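Nudix Hydrolase, RenU (Mycolicibacterium smegmatis, PDB 6UUF) is probably a magnesium-dependent Nudix hydrolase of the MutT family that cleaves nucleoside diphosphate-linked compounds such as NADH. Local coordinates at residues 18-27 with 56-64; 77-85 with 118-129. The protein carries 3 engineered substitutions. All coordinates share one frame; numbering follows the deposited sequence.

Interaction 1: residues 18-27 with 56-64; sequences WGRHGAAGLL and LPGGARDSH
Ala24 and Gly59 exchange both of their backbone hydrogen bonds across two antiparallel strands, 23-27 and 58-60, whose axes come within 4.7 Å. The straighter bond, Ala24 N to Gly59 O, is 2.9 Å long. Leu26 N to Pro57 O and Arg61 N to Gly22 O carry the pairing past both ends of strand 58-60. The CA atoms of Gly25 and Gly58 close to 3.8 Å.

Polar side chains gather where His21 faces Arg61 and Ser63. His21 NE2 bonds to Ser63 OG at 2.7 Å, near the plane of the imidazole, whose edge also faces Arg61 O. One water joins His21 N, Gly22 O and Arg61 O. Arg61 CG lies anti to its backbone N (chi1 -177°) in a chain extended to NE, which takes CB and CD past His21 O before NH1 meets a second water bound to that oxygen; Glu65 O holds NE.

Apolar contacts lie toward both ends: Leu27 CD1 meets Leu56 CD2 at 3.8 Å, and Trp18 CD1 lies 4.2 Å from Ala60 CB.

Gly59 and Glu65 fit the GX5E opening of the Nudix box, and Arg73, bonded to Ala60 O, its arginine: the strand and loop leading into the helix of the Nudix fold.

Interaction 2: residues 77-85 with 118-129; sequences AAAGLPAEQ and LHTVPNRESAEL. Engineered in segment 77-85: Ala77 (natural residue Glu), Ala78 (natural residue Glu).
Ala78 and Ala79, at the end of helix 67-79, offer their carbonyl oxygens to residues 120-126, while Leu118 packs farther along against Leu81 and Gln85. Ala78 O is gripped by two donors from opposite faces of its carbonyl plane: Asn123 N at 3.2 Å and Ser126 OG at 2.9 Å. The serine hydroxyl lies beside its own backbone N (chi1 -57°), which directs it to the helix end, and it also bonds Gln42 NE2 of strand 37-44. Both Ala78 and Ala77 are engineered, the natural residues being glutamates; Ala77 O meets Asn123 CB.

Ala79 O accepts from Val121 N at 2.8 Å, the donor standing above the carbonyl plane, and the CA of Thr120 adds a CH...O contact. On its side-chain side Ala79 is packed tightly, with CB only 3.4 Å from Leu129 CD1. Gly80 then takes positive phi and turns the chain out of the helix.

Leu118 works through both methyls. CD1 lies 4.1 Å from Leu81 CD2 and touches Gln85 CB, whereas CD2 comes up to Gln85 OE1 at 3.9 Å, the two side chains crossing at a slant. Leu81 CD2 is shared, for the Leu81 and Thr120 side chains lie side by side, pointing the same way, with Leu81 CD2 4.0 Å from Thr120 CG2. Leu81 also touches Leu40 of strand 37-44, and Leu118 O receives the indole N-H of Trp131.

A helix C-terminus that ends at a positive-phi glycine, with its last carbonyls taken up by a facing segment, is the arrangement here. Gly80 and Leu81 match the closing glycine and aliphatic residue of the Nudix box, and the replaced glutamates fall at its EE positions, which typically help bind magnesium in this family.

Overall arrangement
Interaction 1 closes before interaction 2 opens, and their centres lie about 16 Å apart within the one Nudix domain. Strand 54-60 and helix 67-79 follow each other in the chain and carry most of the Nudix box: interaction 1 pairs its start with strand 23-31, and interaction 2 joins its end to segment 118-129. Both reach the same mixed sheet. They also touch directly, Pro57 CB lying 4.3 Å from the engineered Ala78 CB. The two contacts thus flank the helix, one on the strand and loop before it and one at its C-terminal end; in Nudix enzymes this helix usually carries metal-binding glutamates.

Interaction 1: residues 18-27 with 56-64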
loop_
_atom_site.group_PDB
_atom_site.type_symbol
_atom_site.label_atom_id
_atom_site.label_comp_id
_atom_site.label_asym_id
_atom_site.label_seq_id
_atom_site.Cartn_x
_atom_site.Cartn_y
_atom_site.Cartn_z
ATOM N N TRP A 18 -13.086 -3.163 7.623
ATOM C CA TRP A 18 -12.900 -1.941 8.342
ATOM C C TRP A 18 -12.755 -0.708 7.451
ATOM O O TRP A 18 -11.926 -0.682 6.524
ATOM C CB TRP A 18 -11.666 -2.011 9.197
ATOM C CG TRP A 18 -11.569 -0.778 9.996
ATOM C CD1 TRP A 18 -10.720 0.258 9.799
ATOM C CD2 TRP A 18 -12.403 -0.423 11.087
ATOM N NE1 TRP A 18 -10.948 1.228 10.726
ATOM C CE2 TRP A 18 -11.988 0.844 11.527
ATOM C CE3 TRP A 18 -13.464 -1.058 11.739
ATOM C CZ2 TRP A 18 -12.562 1.478 12.613
ATOM C CZ3 TRP A 18 -14.059 -0.431 12.781
ATOM C CH2 TRP A 18 -13.608 0.840 13.223
ATOM N N GLY A 19 -13.533 0.326 7.759
ATOM C CA GLY A 19 -13.345 1.628 7.139
ATOM C C GLY A 19 -14.407 1.915 6.101
ATOM O O GLY A 19 -14.391 1.395 4.971
ATOM N N ARG A 20 -15.338 2.760 6.492
ATOM C CA ARG A 20 -16.445 3.118 5.632
ATOM C C ARG A 20 -16.082 3.629 4.251
ATOM O O ARG A 20 -16.795 3.373 3.284
ATOM C CB ARG A 20 -17.316 4.120 6.364
ATOM C CG ARG A 20 -18.091 3.404 7.457
ATOM C CD ARG A 20 -19.345 4.112 7.872
ATOM N NE ARG A 20 -20.280 3.165 8.484
ATOM C CZ ARG A 20 -21.330 2.583 7.890
ATOM N NH1 ARG A 20 -22.074 1.754 8.611
ATOM N NH2 ARG A 20 -21.677 2.821 6.620
ATOM N N HIS A 21 -14.971 4.327 4.151
ATOM C CA HIS A 21 -14.511 4.887 2.872
ATOM C C HIS A 21 -13.415 4.029 2.239
ATOM O O HIS A 21 -12.665 4.516 1.382
ATOM C CB HIS A 21 -13.951 6.299 3.133
ATOM C CG HIS A 21 -14.874 7.194 3.907
ATOM N ND1 HIS A 21 -16.143 7.503 3.467
ATOM C CD2 HIS A 21 -14.693 7.885 5.058
ATOM C CE1 HIS A 21 -16.715 8.328 4.329
ATOM N NE2 HIS A 21 -15.852 8.582 5.293
ATOM N N GLY A 22 -13.282 2.781 2.694
ATOM C CA GLY A 22 -12.244 1.928 2.212
ATOM C C GLY A 22 -10.885 2.301 2.769
ATOM O O GLY A 22 -10.743 3.108 3.729
ATOM N N ALA A 23 -9.895 1.646 2.195
ATOM C CA ALA A 23 -8.535 1.813 2.627
ATOM C C ALA A 23 -7.670 2.067 1.403
ATOM O O ALA A 23 -8.088 1.824 0.241
ATOM C CB ALA A 23 -8.066 0.586 3.362
ATOM N N ALA A 24 -6.461 2.522 1.690
ATOM C CA ALA A 24 -5.476 2.832 0.655
ATOM C C ALA A 24 -4.083 2.479 1.129
ATOM O O ALA A 24 -3.767 2.635 2.303
ATOM C CB ALA A 24 -5.521 4.310 0.312
ATOM N N GLY A 25 -3.244 2.016 0.208
ATOM C CA GLY A 25 -1.842 1.726 0.526
ATOM C C GLY A 25 -0.887 2.324 -0.479
ATOM O O GLY A 25 -1.244 2.459 -1.658
ATOM N N LEU A 26 0.330 2.646 -0.011
ATOM C CA LEU A 26 1.360 3.197 -0.850
ATOM C C LEU A 26 2.298 2.149 -1.386
ATOM O O LEU A 26 2.975 1.489 -0.619
ATOM C CB LEU A 26 2.164 4.213 -0.075
ATOM C CG LEU A 26 2.895 5.213 -0.949
ATOM C CD1 LEU A 26 1.983 6.069 -1.816
ATOM C CD2 LEU A 26 3.719 6.081 -0.002
ATOM N N LEU A 27 2.357 2.029 -2.709
ATOM C CA LEU A 27 3.399 1.270 -3.412
ATOM C C LEU A 27 4.448 2.246 -3.865
ATOM O O LEU A 27 4.340 2.848 -4.940
ATOM C CB LEU A 27 2.791 0.528 -4.606
ATOM C CG LEU A 27 3.707 -0.290 -5.503
ATOM C CD1 LEU A 27 4.512 -1.216 -4.631
ATOM C CD2 LEU A 27 2.873 -1.143 -6.473
ATOM N N LEU A 56 1.682 -3.441 1.787
ATOM C CA LEU A 56 2.035 -2.030 1.632
ATOM C C LEU A 56 1.661 -1.332 2.914
ATOM O O LEU A 56 0.690 -1.732 3.539
ATOM C CB LEU A 56 1.301 -1.426 0.486
ATOM C CG LEU A 56 1.402 -2.207 -0.838
ATOM C CD1 LEU A 56 0.472 -1.589 -1.862
ATOM C CD2 LEU A 56 2.829 -2.229 -1.356
ATOM N N PRO A 57 2.423 -0.292 3.310
ATOM C CA PRO A 57 1.934 0.566 4.383
ATOM C C PRO A 57 0.677 1.261 3.903
ATOM O O PRO A 57 0.631 1.731 2.749
ATOM C CB PRO A 57 3.034 1.603 4.584
ATOM C CG PRO A 57 4.037 1.381 3.515
ATOM C CD PRO A 57 3.545 0.313 2.590
ATOM N N GLY A 58 -0.361 1.209 4.721
ATOM C CA GLY A 58 -1.648 1.742 4.307
ATOM C C GLY A 58 -2.543 1.955 5.509
ATOM O O GLY A 58 -2.191 1.618 6.613
ATOM N N GLY A 59 -3.719 2.498 5.287
ATOM C CA GLY A 59 -4.694 2.467 6.346
ATOM C C GLY A 59 -6.008 2.902 5.786
ATOM O O GLY A 59 -6.178 2.986 4.565
ATOM N N ALA A 60 -6.924 3.188 6.690
ATOM C CA ALA A 60 -8.279 3.596 6.335
ATOM C C ALA A 60 -8.356 5.009 5.813
ATOM O O ALA A 60 -7.693 5.932 6.324
ATOM C CB ALA A 60 -9.242 3.422 7.518
ATOM N N ARG A 61 -9.180 5.172 4.796
ATOM C CA ARG A 61 -9.382 6.467 4.193
ATOM C C ARG A 61 -10.364 7.267 5.022
ATOM O O ARG A 61 -11.427 6.765 5.403
ATOM C CB ARG A 61 -9.934 6.272 2.804
ATOM C CG ARG A 61 -10.125 7.545 2.056
ATOM C CD ARG A 61 -10.589 7.261 0.646
ATOM N NE ARG A 61 -10.918 8.536 0.019
ATOM C CZ ARG A 61 -11.537 8.659 -1.151
ATOM N NH1 ARG A 61 -11.934 7.580 -1.827
ATOM N NH2 ARG A 61 -11.804 9.879 -1.619
ATOM N N ASP A 62 -9.992 8.509 5.299
ATOM C CA ASP A 62 -10.850 9.420 6.037
ATOM C C ASP A 62 -11.830 10.163 5.083
ATOM O O ASP A 62 -11.606 10.278 3.867
ATOM C CB ASP A 62 -9.974 10.386 6.841
ATOM C CG ASP A 62 -10.685 10.975 8.051
ATOM O OD1 ASP A 62 -11.856 10.597 8.363
ATOM O OD2 ASP A 62 -10.050 11.825 8.714
ATOM N N SER A 63 -12.928 10.645 5.654
ATOM C CA SER A 63 -14.024 11.293 4.932
ATOM C C SER A 63 -13.679 12.446 4.015
ATOM O O SER A 63 -14.392 12.667 3.071
ATOM C CB SER A 63 -15.064 11.820 5.916
ATOM O OG SER A 63 -15.457 10.794 6.786
ATOM N N HIS A 64 -12.594 13.155 4.281
ATOM C CA HIS A 64 -12.271 14.332 3.535
ATOM C C HIS A 64 -11.044 14.113 2.607
ATOM O O HIS A 64 -10.638 15.012 1.898
ATOM C CB HIS A 64 -12.013 15.448 4.509
ATOM C CG HIS A 64 -10.797 15.242 5.324
ATOM N ND1 HIS A 64 -10.751 14.354 6.373
ATOM C CD2 HIS A 64 -9.566 15.777 5.226
ATOM C CE1 HIS A 64 -9.545 14.372 6.906
ATOM N NE2 HIS A 64 -8.809 15.226 6.229
HETATM O O HOH W 1 -12.393 4.273 5.558
HETATM O O HOH W 2 -11.553 4.624 -1.347
#

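Interaction 2: residues 77-85 with 118-129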
loop_
_atom_site.group_PDB
_atom_site.type_symbol
_atom_site.label_atom_id
_atom_site.label_comp_id
_atom_site.label_asym_id
_atom_site.label_seq_id
_atom_site.Cartn_x
_atom_site.Cartn_y
_atom_site.Cartn_z
ATOM N N ALA A 77 2.990 7.790 8.878
ATOM C CA ALA A 77 2.748 7.193 10.225
ATOM C C ALA A 77 3.554 5.915 10.506
ATOM O O ALA A 77 4.111 5.740 11.608
ATOM C CB ALA A 77 1.268 6.933 10.437
ATOM N N ALA A 78 3.674 5.070 9.485
ATOM C CA ALA A 78 4.340 3.783 9.613
ATOM C C ALA A 78 5.838 3.851 9.431
ATOM O O ALA A 78 6.532 3.021 9.978
ATOM C CB ALA A 78 3.759 2.801 8.611
ATOM N N ALA A 79 6.340 4.800 8.647
ATOM C CA ALA A 79 7.743 4.806 8.238
ATOM C C ALA A 79 8.476 6.137 8.382
ATOM O O ALA A 79 9.692 6.174 8.167
ATOM C CB ALA A 79 7.872 4.314 6.802
ATOM N N GLY A 80 7.774 7.203 8.773
ATOM C CA GLY A 80 8.374 8.523 8.920
ATOM C C GLY A 80 8.729 9.188 7.602
ATOM O O GLY A 80 9.505 10.144 7.584
ATOM N N LEU A 81 8.156 8.728 6.491
ATOM C CA LEU A 81 8.516 9.274 5.195
ATOM C C LEU A 81 7.909 10.658 5.031
ATOM O O LEU A 81 6.709 10.806 5.253
ATOM C CB LEU A 81 7.984 8.390 4.067
ATOM C CG LEU A 81 8.442 6.932 4.062
ATOM C CD1 LEU A 81 7.867 6.210 2.861
ATOM C CD2 LEU A 81 9.949 6.851 4.087
ATOM N N PRO A 82 8.713 11.672 4.641
ATOM C CA PRO A 82 8.084 12.957 4.343
ATOM C C PRO A 82 7.477 12.961 2.958
ATOM O O PRO A 82 8.109 12.500 1.988
ATOM C CB PRO A 82 9.232 13.975 4.432
ATOM C CG PRO A 82 10.432 13.221 4.851
ATOM C CD PRO A 82 10.178 11.770 4.578
ATOM N N ALA A 83 6.261 13.491 2.880
ATOM C CA ALA A 83 5.573 13.676 1.611
ATOM C C ALA A 83 6.426 14.392 0.560
ATOM O O ALA A 83 6.327 14.087 -0.631
ATOM C CB ALA A 83 4.285 14.452 1.838
ATOM N N GLU A 84 7.247 15.350 0.981
ATOM C CA GLU A 84 8.044 16.116 0.007
ATOM C C GLU A 84 9.102 15.273 -0.703
ATOM O O GLU A 84 9.542 15.630 -1.797
ATOM C CB GLU A 84 8.656 17.386 0.634
ATOM C CG GLU A 84 9.696 17.155 1.720
ATOM C CD GLU A 84 11.075 16.779 1.201
ATOM O OE1 GLU A 84 11.808 16.140 1.984
ATOM O OE2 GLU A 84 11.440 17.106 0.037
ATOM N N GLN A 85 9.502 14.158 -0.086
ATOM C CA GLN A 85 10.441 13.222 -0.710
ATOM C C GLN A 85 9.805 12.174 -1.617
ATOM O O GLN A 85 10.495 11.246 -2.045
ATOM C CB GLN A 85 11.272 12.534 0.352
ATOM C CG GLN A 85 12.522 13.309 0.697
ATOM C CD GLN A 85 12.990 13.014 2.092
ATOM O OE1 GLN A 85 13.052 11.851 2.509
ATOM N NE2 GLN A 85 13.324 14.066 2.834
ATOM N N LEU A 118 14.779 5.427 0.451
ATOM C CA LEU A 118 14.728 6.313 1.624
ATOM C C LEU A 118 14.972 5.576 2.935
ATOM O O LEU A 118 14.599 4.394 3.079
ATOM C CB LEU A 118 13.354 7.027 1.714
ATOM C CG LEU A 118 12.921 7.824 0.498
ATOM C CD1 LEU A 118 11.571 8.509 0.690
ATOM C CD2 LEU A 118 14.007 8.835 0.164
ATOM N N HIS A 119 15.591 6.291 3.882
ATOM C CA HIS A 119 15.682 5.870 5.295
ATOM C C HIS A 119 14.311 6.004 5.943
ATOM O O HIS A 119 13.604 7.003 5.742
ATOM C CB HIS A 119 16.663 6.745 6.083
ATOM C CG HIS A 119 16.768 6.369 7.534
ATOM N ND1 HIS A 119 16.022 6.983 8.522
ATOM C CD2 HIS A 119 17.510 5.419 8.160
ATOM C CE1 HIS A 119 16.319 6.441 9.693
ATOM N NE2 HIS A 119 17.211 5.483 9.500
ATOM N N THR A 120 13.945 4.998 6.716
ATOM C CA THR A 120 12.626 4.895 7.328
ATOM C C THR A 120 12.866 4.863 8.843
ATOM O O THR A 120 13.925 4.404 9.296
ATOM C CB THR A 120 11.864 3.614 6.855
ATOM O OG1 THR A 120 12.583 2.450 7.229
ATOM C CG2 THR A 120 11.771 3.556 5.367
ATOM N N VAL A 121 11.903 5.380 9.602
ATOM C CA VAL A 121 11.837 5.184 11.041
ATOM C C VAL A 121 10.579 4.360 11.318
ATOM O O VAL A 121 9.477 4.889 11.168
ATOM C CB VAL A 121 11.796 6.527 11.813
ATOM C CG1 VAL A 121 11.848 6.281 13.329
ATOM C CG2 VAL A 121 12.947 7.415 11.361
ATOM N N PRO A 122 10.734 3.057 11.691
ATOM C CA PRO A 122 9.534 2.234 11.911
ATOM C C PRO A 122 8.735 2.676 13.151
ATOM O O PRO A 122 9.305 3.162 14.139
ATOM C CB PRO A 122 10.083 0.801 12.050
ATOM C CG PRO A 122 11.499 0.974 12.467
ATOM C CD PRO A 122 11.977 2.277 11.884
ATOM N N ASN A 123 7.419 2.564 13.039
ATOM C CA ASN A 123 6.493 2.885 14.101
ATOM C C ASN A 123 5.200 2.089 13.842
ATOM O O ASN A 123 5.095 1.408 12.816
ATOM C CB ASN A 123 6.230 4.394 14.094
ATOM C CG ASN A 123 5.831 4.933 15.458
ATOM O OD1 ASN A 123 5.851 4.212 16.467
ATOM N ND2 ASN A 123 5.458 6.212 15.497
ATOM N N ARG A 124 4.232 2.146 14.759
ATOM C CA ARG A 124 2.944 1.475 14.563
ATOM C C ARG A 124 3.152 -0.056 14.382
ATOM O O ARG A 124 3.888 -0.659 15.184
ATOM C CB ARG A 124 2.164 2.140 13.403
ATOM C CG ARG A 124 1.750 3.590 13.663
ATOM C CD ARG A 124 0.320 3.665 14.181
ATOM N NE ARG A 124 -0.185 5.033 14.293
ATOM C CZ ARG A 124 -1.460 5.363 14.536
ATOM N NH1 ARG A 124 -2.402 4.430 14.699
ATOM N NH2 ARG A 124 -1.803 6.647 14.612
ATOM N N GLU A 125 2.584 -0.666 13.328
ATOM C CA GLU A 125 2.712 -2.128 13.100
ATOM C C GLU A 125 3.957 -2.512 12.252
ATOM O O GLU A 125 4.097 -3.674 11.816
ATOM C CB GLU A 125 1.424 -2.796 12.524
ATOM C CG GLU A 125 0.278 -1.906 12.089
ATOM C CD GLU A 125 0.464 -1.321 10.707
ATOM O OE1 GLU A 125 0.863 -0.138 10.616
ATOM O OE2 GLU A 125 0.188 -2.052 9.728
ATOM N N SER A 126 4.854 -1.543 12.029
ATOM C CA SER A 126 6.080 -1.777 11.267
ATOM C C SER A 126 7.035 -2.560 12.143
ATOM O O SER A 126 7.723 -1.997 13.019
ATOM C CB SER A 126 6.700 -0.458 10.788
ATOM O OG SER A 126 5.755 0.263 10.004
ATOM N N ALA A 127 6.982 -3.876 11.947
ATOM C CA ALA A 127 7.922 -4.793 12.564
ATOM C C ALA A 127 9.246 -4.622 11.830
ATOM O O ALA A 127 10.318 -4.576 12.446
ATOM C CB ALA A 127 7.430 -6.235 12.457
ATOM N N GLU A 128 9.140 -4.532 10.508
ATOM C CA GLU A 128 10.225 -4.103 9.660
ATOM C C GLU A 128 9.615 -3.409 8.409
ATOM O O GLU A 128 8.444 -3.615 8.025
ATOM C CB GLU A 128 11.133 -5.314 9.305
ATOM C CG GLU A 128 12.514 -4.960 8.733
ATOM C CD GLU A 128 13.174 -6.094 7.943
ATOM O OE1 GLU A 128 12.893 -7.284 8.210
ATOM O OE2 GLU A 128 13.994 -5.790 7.047
ATOM N N LEU A 129 10.399 -2.509 7.861
ATOM C CA LEU A 129 10.222 -2.006 6.520
ATOM C C LEU A 129 11.461 -2.372 5.741
ATOM O O LEU A 129 12.587 -2.245 6.233
ATOM C CB LEU A 129 10.083 -0.516 6.543
ATOM C CG LEU A 129 8.782 -0.060 7.161
ATOM C CD1 LEU A 129 9.034 1.267 7.869
ATOM C CD2 LEU A 129 7.730 0.005 6.057
#